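Local coordinates for antifreeze protein (PDB 3P4G) that probably binds ice through ordered, clathrate-like waters held on a calcium-dependent beta-helix, at residues L153-D167 and I171-R185. Residues are numbered along the deposited sequence; the frame is centred on the assembly and turned at random.
With CA (calcium ion), chain K; CA (calcium ion), chain J; CA (calcium ion), chain L; MG (magnesium ion), chain T.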
loop_
_atom_site.group_PDB
_atom_site.type_symbol
_atom_site.label_atom_id
_atom_site.label_comp_id
_atom_site.label_asym_id
_atom_site.label_seq_id
_atom_site.Cartn_x
_atom_site.Cartn_y
_atom_site.Cartn_z
ATOM N N LEU A 153 -6.105 1.022 -5.366
ATOM C CA LEU A 153 -6.046 -0.192 -4.567
ATOM C C LEU A 153 -6.647 0.201 -3.201
ATOM O O LEU A 153 -6.090 1.012 -2.445
ATOM C CB LEU A 153 -4.615 -0.726 -4.442
ATOM C CG LEU A 153 -4.506 -2.145 -3.854
ATOM C CD1 LEU A 153 -3.108 -2.736 -4.195
ATOM C CD2 LEU A 153 -4.729 -2.239 -2.328
ATOM N N ASN A 154 -7.804 -0.369 -2.899
ATOM C CA ASN A 154 -8.509 -0.089 -1.673
ATOM C C ASN A 154 -8.498 -1.329 -0.787
ATOM O O ASN A 154 -9.113 -2.336 -1.147
ATOM C CB ASN A 154 -9.932 0.338 -2.041
ATOM C CG ASN A 154 -9.949 1.686 -2.735
ATOM O OD1 ASN A 154 -9.274 2.611 -2.304
ATOM N ND2 ASN A 154 -10.684 1.787 -3.834
ATOM N N ALA A 155 -7.776 -1.271 0.343
ATOM C CA ALA A 155 -7.656 -2.432 1.231
ATOM C C ALA A 155 -8.889 -2.611 2.160
ATOM O O ALA A 155 -9.146 -3.734 2.710
ATOM C CB ALA A 155 -6.352 -2.327 2.021
ATOM N N GLY A 156 -9.637 -1.518 2.305
ATOM C CA GLY A 156 -10.933 -1.452 3.047
ATOM C C GLY A 156 -10.794 -1.409 4.549
ATOM O O GLY A 156 -9.694 -1.237 5.132
ATOM N N THR A 157 -11.907 -1.644 5.206
ATOM C CA THR A 157 -11.865 -1.885 6.609
ATOM C C THR A 157 -11.061 -3.149 6.848
ATOM O O THR A 157 -10.749 -3.935 5.918
ATOM C CB THR A 157 -13.292 -2.045 7.195
ATOM O OG1 THR A 157 -13.831 -3.309 6.764
ATOM C CG2 THR A 157 -14.216 -0.842 6.789
ATOM N N GLY A 158 -10.673 -3.314 8.108
ATOM C CA GLY A 158 -9.811 -4.433 8.504
ATOM C C GLY A 158 -8.326 -4.086 8.621
ATOM O O GLY A 158 -7.825 -3.134 8.022
ATOM N N ASN A 159 -7.635 -4.896 9.393
ATOM C CA ASN A 159 -6.174 -4.820 9.527
ATOM C C ASN A 159 -5.518 -5.508 8.300
ATOM O O ASN A 159 -5.328 -6.727 8.297
ATOM C CB ASN A 159 -5.736 -5.521 10.807
ATOM C CG ASN A 159 -6.401 -4.972 12.041
ATOM O OD1 ASN A 159 -6.445 -3.766 12.266
ATOM N ND2 ASN A 159 -6.843 -5.850 12.883
ATOM N N ASP A 160 -5.242 -4.716 7.258
ATOM C CA ASP A 160 -4.791 -5.258 5.961
ATOM C C ASP A 160 -3.283 -5.169 5.816
ATOM O O ASP A 160 -2.627 -4.243 6.329
ATOM C CB ASP A 160 -5.456 -4.474 4.807
ATOM C CG ASP A 160 -7.017 -4.446 4.940
ATOM O OD1 ASP A 160 -7.678 -5.521 4.888
ATOM O OD2 ASP A 160 -7.606 -3.358 5.097
ATOM N N ASN A 161 -2.748 -6.095 5.035
ATOM C CA ASN A 161 -1.320 -6.133 4.771
ATOM C C ASN A 161 -1.140 -6.081 3.257
ATOM O O ASN A 161 -1.732 -6.904 2.529
ATOM C CB ASN A 161 -0.708 -7.405 5.308
ATOM C CG ASN A 161 0.807 -7.412 5.107
ATOM O OD1 ASN A 161 1.481 -6.532 5.600
ATOM N ND2 ASN A 161 1.340 -8.366 4.330
ATOM N N LEU A 162 -0.401 -5.066 2.801
ATOM C CA LEU A 162 -0.143 -4.847 1.370
ATOM C C LEU A 162 1.372 -4.884 1.139
ATOM O O LEU A 162 2.103 -4.083 1.736
ATOM C CB LEU A 162 -0.729 -3.507 0.928
ATOM C CG LEU A 162 -0.370 -3.085 -0.514
ATOM C CD1 LEU A 162 -0.803 -4.163 -1.536
ATOM C CD2 LEU A 162 -1.049 -1.748 -0.789
ATOM N N ILE A 163 1.838 -5.798 0.275
ATOM C CA ILE A 163 3.252 -5.870 -0.074
ATOM C C ILE A 163 3.339 -5.724 -1.612
ATOM O O ILE A 163 2.680 -6.489 -2.340
ATOM C CB ILE A 163 3.922 -7.222 0.288
ATOM C CG1 ILE A 163 3.929 -7.511 1.774
ATOM C CG2 ILE A 163 5.398 -7.219 -0.180
ATOM C CD1 ILE A 163 4.790 -8.786 2.137
ATOM N N ILE A 164 4.010 -4.664 -2.059
ATOM C CA ILE A 164 4.213 -4.333 -3.521
ATOM C C ILE A 164 5.659 -4.499 -3.855
ATOM O O ILE A 164 6.522 -3.906 -3.220
ATOM C CB ILE A 164 3.820 -2.894 -3.726
ATOM C CG1 ILE A 164 2.364 -2.803 -3.362
ATOM C CG2 ILE A 164 4.152 -2.386 -5.208
ATOM C CD1 ILE A 164 1.896 -1.369 -3.033
ATOM N N GLY A 165 5.945 -5.264 -4.906
ATOM C CA GLY A 165 7.344 -5.459 -5.289
ATOM C C GLY A 165 8.015 -4.231 -5.884
ATOM O O GLY A 165 9.182 -3.968 -5.641
ATOM N N HIS A 166 7.296 -3.576 -6.782
ATOM C CA HIS A 166 7.864 -2.437 -7.500
ATOM C C HIS A 166 7.280 -1.063 -7.086
ATOM O O HIS A 166 7.356 -0.686 -5.904
ATOM C CB HIS A 166 7.815 -2.693 -9.021
ATOM C CG HIS A 166 8.530 -3.940 -9.457
ATOM N ND1 HIS A 166 8.388 -4.474 -10.724
ATOM C CD2 HIS A 166 9.398 -4.753 -8.804
ATOM C CE1 HIS A 166 9.146 -5.556 -10.833
ATOM N NE2 HIS A 166 9.775 -5.747 -9.682
ATOM N N ASP A 167 6.653 -0.312 -8.019
ATOM C CA ASP A 167 6.307 1.108 -7.755
ATOM C C ASP A 167 4.821 1.274 -7.451
ATOM O O ASP A 167 3.986 0.403 -7.792
ATOM C CB ASP A 167 6.547 1.969 -9.022
ATOM C CG ASP A 167 7.993 2.017 -9.446
ATOM O OD1 ASP A 167 8.897 1.805 -8.628
ATOM O OD2 ASP A 167 8.230 2.292 -10.635
ATOM N N ILE A 171 -3.383 5.141 -6.674
ATOM C CA ILE A 171 -3.732 5.600 -5.334
ATOM C C ILE A 171 -4.065 4.391 -4.448
ATOM O O ILE A 171 -5.058 3.674 -4.710
ATOM C CB ILE A 171 -4.942 6.611 -5.367
ATOM C CG1 ILE A 171 -4.518 7.891 -6.101
ATOM C CG2 ILE A 171 -5.314 6.988 -3.955
ATOM C CD1 ILE A 171 -5.622 8.818 -6.503
ATOM N N VAL A 172 -3.232 4.169 -3.428
ATOM C CA VAL A 172 -3.439 3.108 -2.422
ATOM C C VAL A 172 -4.124 3.732 -1.195
ATOM O O VAL A 172 -3.650 4.751 -0.651
ATOM C CB VAL A 172 -2.078 2.498 -1.999
ATOM C CG1 VAL A 172 -2.205 1.567 -0.782
ATOM C CG2 VAL A 172 -1.444 1.761 -3.152
ATOM N N ASN A 173 -5.251 3.146 -0.805
ATOM C CA ASN A 173 -5.966 3.573 0.380
ATOM C C ASN A 173 -6.196 2.367 1.264
ATOM O O ASN A 173 -6.927 1.445 0.912
ATOM C CB ASN A 173 -7.297 4.160 0.072
ATOM C CG ASN A 173 -7.793 5.041 1.222
ATOM O OD1 ASN A 173 -7.938 4.623 2.444
ATOM N ND2 ASN A 173 -7.937 6.319 0.876
ATOM N N MET A 174 -5.557 2.388 2.409
ATOM C CA MET A 174 -5.620 1.228 3.275
ATOM C C MET A 174 -6.813 1.206 4.161
ATOM O O MET A 174 -7.100 0.165 4.786
ATOM C CB MET A 174 -4.322 1.130 4.090
ATOM C CG MET A 174 -3.065 0.948 3.193
ATOM S SD MET A 174 -3.120 -0.510 2.104
ATOM C CE MET A 174 -3.058 -1.890 3.294
ATOM N N GLY A 175 -7.530 2.317 4.224
ATOM C CA GLY A 175 -8.828 2.336 4.909
ATOM C C GLY A 175 -8.689 2.233 6.432
ATOM O O GLY A 175 -7.589 2.419 7.011
ATOM N N THR A 176 -9.788 1.956 7.087
ATOM C CA THR A 176 -9.802 1.933 8.559
ATOM C C THR A 176 -8.944 0.758 9.077
ATOM O O THR A 176 -8.481 -0.109 8.291
ATOM C CB THR A 176 -11.217 1.800 9.138
ATOM O OG1 THR A 176 -11.738 0.495 8.829
ATOM C CG2 THR A 176 -12.191 2.957 8.591
ATOM N N ASP A 177 -8.756 0.768 10.392
ATOM C CA ASP A 177 -7.962 -0.276 11.130
ATOM C C ASP A 177 -6.450 -0.197 10.850
ATOM O O ASP A 177 -5.965 0.755 10.211
ATOM C CB ASP A 177 -8.610 -1.665 10.902
ATOM C CG ASP A 177 -10.076 -1.638 11.263
ATOM O OD1 ASP A 177 -10.932 -1.722 10.342
ATOM O OD2 ASP A 177 -10.379 -1.478 12.487
ATOM N N ASN A 178 -5.719 -1.181 11.358
ATOM C CA ASN A 178 -4.255 -1.057 11.537
ATOM C C ASN A 178 -3.568 -1.819 10.401
ATOM O O ASN A 178 -3.445 -3.044 10.400
ATOM C CB ASN A 178 -3.855 -1.600 12.851
ATOM C CG ASN A 178 -4.599 -0.919 14.008
ATOM O OD1 ASN A 178 -4.907 0.291 13.978
ATOM N ND2 ASN A 178 -4.885 -1.705 15.042
ATOM N N ASP A 179 -3.186 -1.050 9.413
ATOM C CA ASP A 179 -2.680 -1.595 8.171
ATOM C C ASP A 179 -1.157 -1.462 8.014
ATOM O O ASP A 179 -0.548 -0.519 8.544
ATOM C CB ASP A 179 -3.277 -0.825 6.999
ATOM C CG ASP A 179 -4.812 -0.799 7.026
ATOM O OD1 ASP A 179 -5.477 -1.853 6.835
ATOM O OD2 ASP A 179 -5.392 0.286 7.192
ATOM N N THR A 180 -0.590 -2.378 7.213
ATOM C CA THR A 180 0.868 -2.403 6.881
ATOM C C THR A 180 0.976 -2.309 5.382
ATOM O O THR A 180 0.252 -3.006 4.658
ATOM C CB THR A 180 1.546 -3.673 7.314
ATOM O OG1 THR A 180 1.555 -3.676 8.747
ATOM C CG2 THR A 180 2.985 -3.755 6.759
ATOM N N VAL A 181 1.857 -1.429 4.938
ATOM C CA VAL A 181 2.223 -1.368 3.495
ATOM C C VAL A 181 3.742 -1.436 3.423
ATOM O O VAL A 181 4.455 -0.751 4.170
ATOM C CB VAL A 181 1.788 -0.043 2.858
ATOM C CG1 VAL A 181 2.171 0.018 1.355
ATOM C CG2 VAL A 181 0.246 0.133 3.020
ATOM N N GLU A 182 4.214 -2.240 2.486
ATOM C CA GLU A 182 5.633 -2.198 2.079
ATOM C C GLU A 182 5.700 -2.025 0.558
ATOM O O GLU A 182 5.085 -2.806 -0.207
ATOM C CB GLU A 182 6.307 -3.512 2.470
ATOM C CG GLU A 182 6.351 -3.742 4.025
ATOM C CD GLU A 182 6.902 -5.090 4.452
ATOM O OE1 GLU A 182 7.019 -6.005 3.611
ATOM O OE2 GLU A 182 7.174 -5.260 5.669
ATOM N N VAL A 183 6.403 -0.989 0.130
ATOM C CA VAL A 183 6.610 -0.708 -1.317
ATOM C C VAL A 183 8.051 -0.999 -1.614
ATOM O O VAL A 183 8.942 -0.353 -1.036
ATOM C CB VAL A 183 6.298 0.784 -1.633
ATOM C CG1 VAL A 183 6.521 1.064 -3.131
ATOM C CG2 VAL A 183 4.833 1.177 -1.224
ATOM N N GLY A 184 8.325 -1.925 -2.548
ATOM C CA GLY A 184 9.696 -2.384 -2.792
ATOM C C GLY A 184 10.512 -1.355 -3.537
ATOM O O GLY A 184 11.727 -1.289 -3.393
ATOM N N ARG A 185 9.830 -0.534 -4.358
ATOM C CA ARG A 185 10.508 0.519 -5.058
ATOM C C ARG A 185 9.934 1.893 -4.735
ATOM O O ARG A 185 9.920 2.252 -3.562
ATOM C CB ARG A 185 10.658 0.200 -6.560
ATOM C CG ARG A 185 11.482 -1.066 -6.741
ATOM C CD ARG A 185 11.690 -1.481 -8.202
ATOM N NE ARG A 185 12.375 -2.779 -8.180
ATOM C CZ ARG A 185 12.637 -3.531 -9.246
ATOM N NH1 ARG A 185 12.297 -3.118 -10.458
ATOM N NH2 ARG A 185 13.245 -4.708 -9.084
HETATM CA CA CA K . -7.707 -1.397 6.412
HETATM CA CA CA J . -9.877 -5.199 4.284
HETATM CA CA CA L . -5.541 2.281 8.410
HETATM MG MG MG T . 10.024 3.110 -11.221
HETATM O O HOH W 1 -7.634 4.382 -3.965
HETATM O O HOH W 2 11.150 2.233 -9.863
HETATM O O HOH W 3 8.366 4.047 -12.566
HETATM O O HOH W 4 11.438 3.872 -12.567
HETATM O O HOH W 5 9.981 5.315 -10.426
#
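Asp160 and Asp179 stand one above the other across the two turns, and a single calcium ion joins them: OD2 of Asp160 and OD1 of Asp179 bind it, together with the carbonyl oxygens of Gly156, Gly158, Met174 and Thr176. With CG beside its own backbone N (chi1 -55°), Asp179 can also use OD1 to accept a hydrogen bond from Asp160 N at 2.9 Å, on the anti side of the carboxylate, while its OD2 holds the next calcium, shared with Asp200. At the outer end of the loops, OD1 of Asp177 is gripped from opposite faces of its plane, by Gly158 N at 2.8 Å and by Thr176 OG1. Without that carboxylate, as with an alanine here, Gly158 N and the Thr176 hydroxyl would probably both lose their acceptor, and the hydroxyl would be set free to turn. Asn159 OD1 accepts a hydrogen bond from Asn178 N, which lies in its carbonyl plane. These are successive coils of a right-handed calcium-binding beta-helix, with parallel strands 161-164 and 180-183 whose axes come within 4.8 Å. Inside the coil, Leu162 CD2 meets Val172 CG1 tip to tip at 3.5 Å. Met174, bent at chi2 and chi3, curls its CE back to pack 3.6 Å from Ala155 CB and against Leu162 CB. On the outer face, Thr180 lies alongside Asn161, its CB in van der Waals contact with Asn161 OD1 at 3.3 Å; the main polar partner of the Asn161 amide is Asn142 on the preceding coil. Where the coil turns away from the calcium row, the extended Arg185 lays its guanidinium flat over one face of the His166 ring, planes 16° apart, with CZ 3.5 Å from His166 CD2.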